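Local coordinates for 5-cytosine DNA methyltransferase (Entamoeba histolytica, PDB 3QV2), which binds S-adenosyl-L-homocysteine and probably transfers methyl groups from S-adenosyl-L-methionine to C5 of cytosine in DNA or tRNA, as a Dnmt2-type methyltransferase, at residues H97-L109 with F134-I146. Sequence-based numbering, arbitrary orientation.
Sequences HKDINDPRAKSVL and FKESLVFKEIYNI
In the Rossmann-like methyltransferase domain, D99 and V139 carry the contact between the loop and first turn of helix 106-115 and the start of helix 138-149. D99 reaches the N-terminal end of helix 138-149. D99 OD2 accepts from L138 N at 2.9 Å through the syn lone pair, but the bond is bent, 136° at the hydrogen. The torsion of D99 (chi1 57°) sets CG between its own N and carbonyl carbon and turns the carboxylate to the helix start. The helix end probably stabilises the negative charge. S137 is the N-cap: its OG accepts from F140 N and donates to F134 O, in the carbonyl plane, at 2.7 Å. The same F134 O also accepts from S137 N. The L138 and D99 side chains cross at about a right angle, and L138 CD1 reaches H97 CB.

V139 points its two methyls to different partners. V139 CG2 sits 3.5 Å from D99 O and also touches A105 CB. V139 CG1 is anti to the backbone N (chi1 170°) and meets L109 CD2 at 3.8 Å and V108 CG1. The other V108 methyl, CG2, meets I143 CD1 at 3.8 Å, the two side chains crossing nearly at right angles. I100 extends CD1 over the CA of V139 and to within 3.5 Å of E142 OE1. The extended E142 chain carries its carboxylate past I100 and L109 to a salt bridge with R113.

S107, on the helix that carries V108 and L109, touches the bound S-adenosyl-L-homocysteine. Helix 91-94 meets D99 through M94, and Y89 touches V139. On the other side of helix 138-149 the F140 ring meets Y173 of strand 172-178 edge-to-face, so the helix lies between that strand and helix 106-115.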
loop_
_atom_site.group_PDB
_atom_site.type_symbol
_atom_site.label_atom_id
_atom_site.label_comp_id
_atom_site.label_asym_id
_atom_site.label_seq_id
_atom_site.Cartn_x
_atom_site.Cartn_y
_atom_site.Cartn_z
ATOM N N HIS A 97 11.730 -9.269 20.654
ATOM C CA HIS A 97 12.936 -9.075 19.862
ATOM C C HIS A 97 13.084 -10.174 18.813
ATOM O O HIS A 97 14.188 -10.659 18.558
ATOM C CB HIS A 97 14.165 -9.034 20.773
ATOM C CG HIS A 97 13.897 -8.430 22.117
ATOM N ND1 HIS A 97 13.617 -7.089 22.288
ATOM C CD2 HIS A 97 13.856 -8.984 23.348
ATOM C CE1 HIS A 97 13.420 -6.847 23.570
ATOM N NE2 HIS A 97 13.559 -7.978 24.237
ATOM N N LYS A 98 11.965 -10.552 18.204
ATOM C CA LYS A 98 11.943 -11.646 17.240
ATOM C C LYS A 98 11.801 -11.146 15.802
ATOM O O LYS A 98 11.931 -11.916 14.851
ATOM C CB LYS A 98 10.815 -12.621 17.570
ATOM C CG LYS A 98 11.013 -13.387 18.873
ATOM C CD LYS A 98 11.332 -14.843 18.601
ATOM C CE LYS A 98 10.200 -15.497 17.829
ATOM N NZ LYS A 98 10.450 -16.943 17.581
ATOM N N ASP A 99 11.533 -9.855 15.647
ATOM C CA ASP A 99 11.370 -9.261 14.323
ATOM C C ASP A 99 12.668 -9.291 13.516
ATOM O O ASP A 99 12.649 -9.509 12.304
ATOM C CB ASP A 99 10.848 -7.826 14.432
ATOM C CG ASP A 99 11.742 -6.940 15.278
ATOM O OD1 ASP A 99 12.246 -7.417 16.315
ATOM O OD2 ASP A 99 11.942 -5.764 14.906
ATOM N N ILE A 100 13.792 -9.076 14.193
ATOM C CA ILE A 100 15.090 -9.036 13.526
ATOM C C ILE A 100 15.500 -10.416 13.022
ATOM O O ILE A 100 16.318 -10.536 12.111
ATOM C CB ILE A 100 16.188 -8.490 14.461
ATOM C CG1 ILE A 100 17.416 -8.066 13.654
ATOM C CG2 ILE A 100 16.554 -9.521 15.520
ATOM C CD1 ILE A 100 17.151 -6.926 12.696
ATOM N N ASN A 101 14.928 -11.455 13.618
ATOM C CA ASN A 101 15.253 -12.822 13.230
ATOM C C ASN A 101 14.125 -13.471 12.436
ATOM O O ASN A 101 14.231 -14.621 12.014
ATOM C CB ASN A 101 15.596 -13.664 14.460
ATOM C CG ASN A 101 16.808 -13.137 15.205
ATOM O OD1 ASN A 101 16.707 -12.709 16.356
ATOM N ND2 ASN A 101 17.965 -13.167 14.553
ATOM N N ASP A 102 13.046 -12.721 12.233
ATOM C CA ASP A 102 11.899 -13.212 11.477
ATOM C C ASP A 102 12.269 -13.415 10.009
ATOM O O ASP A 102 12.769 -12.500 9.358
ATOM C CB ASP A 102 10.725 -12.238 11.604
ATOM C CG ASP A 102 9.429 -12.811 11.069
ATOM O OD1 ASP A 102 8.383 -12.634 11.728
ATOM O OD2 ASP A 102 9.453 -13.435 9.989
ATOM N N PRO A 103 12.019 -14.624 9.485
ATOM C CA PRO A 103 12.379 -14.986 8.108
ATOM C C PRO A 103 11.754 -14.071 7.053
ATOM O O PRO A 103 12.320 -13.924 5.970
ATOM C CB PRO A 103 11.848 -16.419 7.965
ATOM C CG PRO A 103 10.876 -16.600 9.089
ATOM C CD PRO A 103 11.385 -15.743 10.201
ATOM N N ARG A 104 10.612 -13.462 7.363
ATOM C CA ARG A 104 9.939 -12.583 6.410
ATOM C C ARG A 104 10.617 -11.219 6.314
ATOM O O ARG A 104 10.288 -10.414 5.443
ATOM C CB ARG A 104 8.463 -12.408 6.772
ATOM C CG ARG A 104 7.689 -13.711 6.872
ATOM C CD ARG A 104 7.226 -13.953 8.296
ATOM N NE ARG A 104 5.773 -13.956 8.408
ATOM C CZ ARG A 104 5.109 -13.800 9.549
ATOM N NH1 ARG A 104 5.764 -13.615 10.686
ATOM N NH2 ARG A 104 3.783 -13.821 9.550
ATOM N N ALA A 105 11.558 -10.962 7.215
ATOM C CA ALA A 105 12.311 -9.714 7.200
ATOM C C ALA A 105 13.672 -9.921 6.547
ATOM O O ALA A 105 14.412 -8.967 6.312
ATOM C CB ALA A 105 12.475 -9.179 8.612
ATOM N N LYS A 106 13.989 -11.179 6.255
ATOM C CA LYS A 106 15.287 -11.549 5.703
ATOM C C LYS A 106 15.597 -10.822 4.396
ATOM O O LYS A 106 16.741 -10.440 4.145
ATOM C CB LYS A 106 15.360 -13.064 5.496
ATOM C CG LYS A 106 16.743 -13.586 5.151
ATOM C CD LYS A 106 16.781 -15.106 5.178
ATOM C CE LYS A 106 18.182 -15.634 4.920
ATOM N NZ LYS A 106 18.678 -15.263 3.567
ATOM N N SER A 107 14.577 -10.627 3.568
ATOM C CA SER A 107 14.763 -9.985 2.270
ATOM C C SER A 107 15.140 -8.507 2.384
ATOM O O SER A 107 16.036 -8.037 1.685
ATOM C CB SER A 107 13.513 -10.156 1.401
ATOM O OG SER A 107 12.343 -9.778 2.106
ATOM N N VAL A 108 14.460 -7.780 3.266
ATOM C CA VAL A 108 14.701 -6.347 3.408
ATOM C C VAL A 108 16.021 -6.064 4.125
ATOM O O VAL A 108 16.685 -5.066 3.849
ATOM C CB VAL A 108 13.541 -5.634 4.135
ATOM C CG1 VAL A 108 13.513 -6.020 5.604
ATOM C CG2 VAL A 108 13.665 -4.125 3.976
ATOM N N LEU A 109 16.401 -6.948 5.041
ATOM C CA LEU A 109 17.691 -6.833 5.711
ATOM C C LEU A 109 18.815 -7.113 4.720
ATOM O O LEU A 109 19.858 -6.463 4.747
ATOM C CB LEU A 109 17.780 -7.800 6.893
ATOM C CG LEU A 109 16.948 -7.452 8.128
ATOM C CD1 LEU A 109 16.974 -8.594 9.138
ATOM C CD2 LEU A 109 17.442 -6.159 8.757
ATOM N N PHE A 134 6.648 -0.552 12.280
ATOM C CA PHE A 134 7.925 -0.749 11.602
ATOM C C PHE A 134 8.923 0.311 12.053
ATOM O O PHE A 134 10.117 0.045 12.180
ATOM C CB PHE A 134 7.736 -0.684 10.086
ATOM C CG PHE A 134 8.990 -0.954 9.303
ATOM C CD1 PHE A 134 9.580 -2.206 9.325
ATOM C CD2 PHE A 134 9.569 0.040 8.531
ATOM C CE1 PHE A 134 10.730 -2.460 8.601
ATOM C CE2 PHE A 134 10.717 -0.208 7.804
ATOM C CZ PHE A 134 11.298 -1.459 7.839
ATOM N N LYS A 135 8.414 1.513 12.303
ATOM C CA LYS A 135 9.236 2.629 12.754
ATOM C C LYS A 135 10.003 2.299 14.033
ATOM O O LYS A 135 11.097 2.815 14.260
ATOM C CB LYS A 135 8.365 3.870 12.969
ATOM C CG LYS A 135 9.094 5.056 13.580
ATOM C CD LYS A 135 8.149 6.228 13.792
ATOM C CE LYS A 135 8.852 7.382 14.486
ATOM N NZ LYS A 135 10.031 7.855 13.710
ATOM N N GLU A 136 9.428 1.434 14.864
ATOM C CA GLU A 136 10.040 1.083 16.144
ATOM C C GLU A 136 10.749 -0.269 16.120
ATOM O O GLU A 136 11.286 -0.709 17.137
ATOM C CB GLU A 136 8.989 1.091 17.259
ATOM C CG GLU A 136 9.169 2.203 18.280
ATOM C CD GLU A 136 8.815 3.568 17.725
ATOM O OE1 GLU A 136 7.724 3.706 17.131
ATOM O OE2 GLU A 136 9.628 4.503 17.879
ATOM N N SER A 137 10.752 -0.925 14.964
ATOM C CA SER A 137 11.340 -2.257 14.846
ATOM C C SER A 137 12.861 -2.225 14.909
ATOM O O SER A 137 13.487 -1.223 14.561
ATOM C CB SER A 137 10.892 -2.935 13.548
ATOM O OG SER A 137 11.411 -2.264 12.414
ATOM N N LEU A 138 13.451 -3.329 15.356
ATOM C CA LEU A 138 14.899 -3.477 15.344
ATOM C C LEU A 138 15.384 -3.550 13.903
ATOM O O LEU A 138 16.515 -3.178 13.598
ATOM C CB LEU A 138 15.321 -4.733 16.106
ATOM C CG LEU A 138 15.116 -4.710 17.621
ATOM C CD1 LEU A 138 15.391 -6.081 18.228
ATOM C CD2 LEU A 138 15.993 -3.641 18.260
ATOM N N VAL A 139 14.516 -4.034 13.022
ATOM C CA VAL A 139 14.836 -4.127 11.604
ATOM C C VAL A 139 15.103 -2.751 11.007
ATOM O O VAL A 139 16.134 -2.531 10.373
ATOM C CB VAL A 139 13.709 -4.809 10.808
ATOM C CG1 VAL A 139 13.951 -4.663 9.309
ATOM C CG2 VAL A 139 13.587 -6.273 11.206
ATOM N N PHE A 140 14.174 -1.824 11.209
ATOM C CA PHE A 140 14.337 -0.479 10.669
ATOM C C PHE A 140 15.422 0.305 11.397
ATOM O O PHE A 140 16.114 1.122 10.790
ATOM C CB PHE A 140 13.023 0.303 10.696
ATOM C CG PHE A 140 13.156 1.708 10.185
ATOM C CD1 PHE A 140 13.030 2.790 11.041
ATOM C CD2 PHE A 140 13.431 1.944 8.848
ATOM C CE1 PHE A 140 13.159 4.081 10.569
ATOM C CE2 PHE A 140 13.564 3.232 8.371
ATOM C CZ PHE A 140 13.427 4.302 9.232
ATOM N N LYS A 141 15.566 0.062 12.696
ATOM C CA LYS A 141 16.622 0.706 13.468
ATOM C C LYS A 141 17.965 0.468 12.790
ATOM O O LYS A 141 18.791 1.373 12.680
ATOM C CB LYS A 141 16.658 0.169 14.900
ATOM C CG LYS A 141 17.820 0.705 15.720
ATOM C CD LYS A 141 17.894 0.041 17.084
ATOM C CE LYS A 141 19.144 0.463 17.842
ATOM N NZ LYS A 141 19.163 1.926 18.128
ATOM N N GLU A 142 18.168 -0.761 12.326
ATOM C CA GLU A 142 19.400 -1.135 11.643
ATOM C C GLU A 142 19.455 -0.529 10.243
ATOM O O GLU A 142 20.492 -0.017 9.822
ATOM C CB GLU A 142 19.525 -2.658 11.573
ATOM C CG GLU A 142 20.840 -3.156 10.997
ATOM C CD GLU A 142 20.960 -4.667 11.057
ATOM O OE1 GLU A 142 20.098 -5.308 11.695
ATOM O OE2 GLU A 142 21.915 -5.213 10.467
ATOM N N ILE A 143 18.335 -0.588 9.528
ATOM C CA ILE A 143 18.250 0.006 8.198
ATOM C C ILE A 143 18.546 1.503 8.255
ATOM O O ILE A 143 19.236 2.043 7.389
ATOM C CB ILE A 143 16.865 -0.229 7.559
ATOM C CG1 ILE A 143 16.690 -1.704 7.191
ATOM C CG2 ILE A 143 16.689 0.648 6.330
ATOM C CD1 ILE A 143 15.326 -2.036 6.624
ATOM N N TYR A 144 18.030 2.165 9.286
ATOM C CA TYR A 144 18.266 3.590 9.484
ATOM C C TYR A 144 19.755 3.867 9.653
ATOM O O TYR A 144 20.307 4.753 9.002
ATOM C CB TYR A 144 17.489 4.101 10.701
ATOM C CG TYR A 144 17.627 5.588 10.942
ATOM C CD1 TYR A 144 16.743 6.491 10.364
ATOM C CD2 TYR A 144 18.638 6.090 11.750
ATOM C CE1 TYR A 144 16.864 7.850 10.581
ATOM C CE2 TYR A 144 18.768 7.447 11.973
ATOM C CZ TYR A 144 17.878 8.324 11.387
ATOM O OH TYR A 144 18.000 9.678 11.602
ATOM N N ASN A 145 20.400 3.101 10.528
ATOM C CA ASN A 145 21.836 3.233 10.746
ATOM C C ASN A 145 22.632 3.023 9.462
ATOM O O ASN A 145 23.543 3.791 9.157
ATOM C CB ASN A 145 22.312 2.260 11.829
ATOM C CG ASN A 145 21.881 2.678 13.222
ATOM O OD1 ASN A 145 21.832 3.866 13.540
ATOM N ND2 ASN A 145 21.566 1.699 14.061
ATOM N N ILE A 146 22.286 1.979 8.715
ATOM C CA ILE A 146 22.959 1.689 7.455
ATOM C C ILE A 146 22.831 2.863 6.488
ATOM O O ILE A 146 23.820 3.318 5.914
ATOM C CB ILE A 146 22.403 0.418 6.791
ATOM C CG1 ILE A 146 22.742 -0.818 7.627
ATOM C CG2 ILE A 146 22.955 0.269 5.383
ATOM C CD1 ILE A 146 22.206 -2.110 7.052
#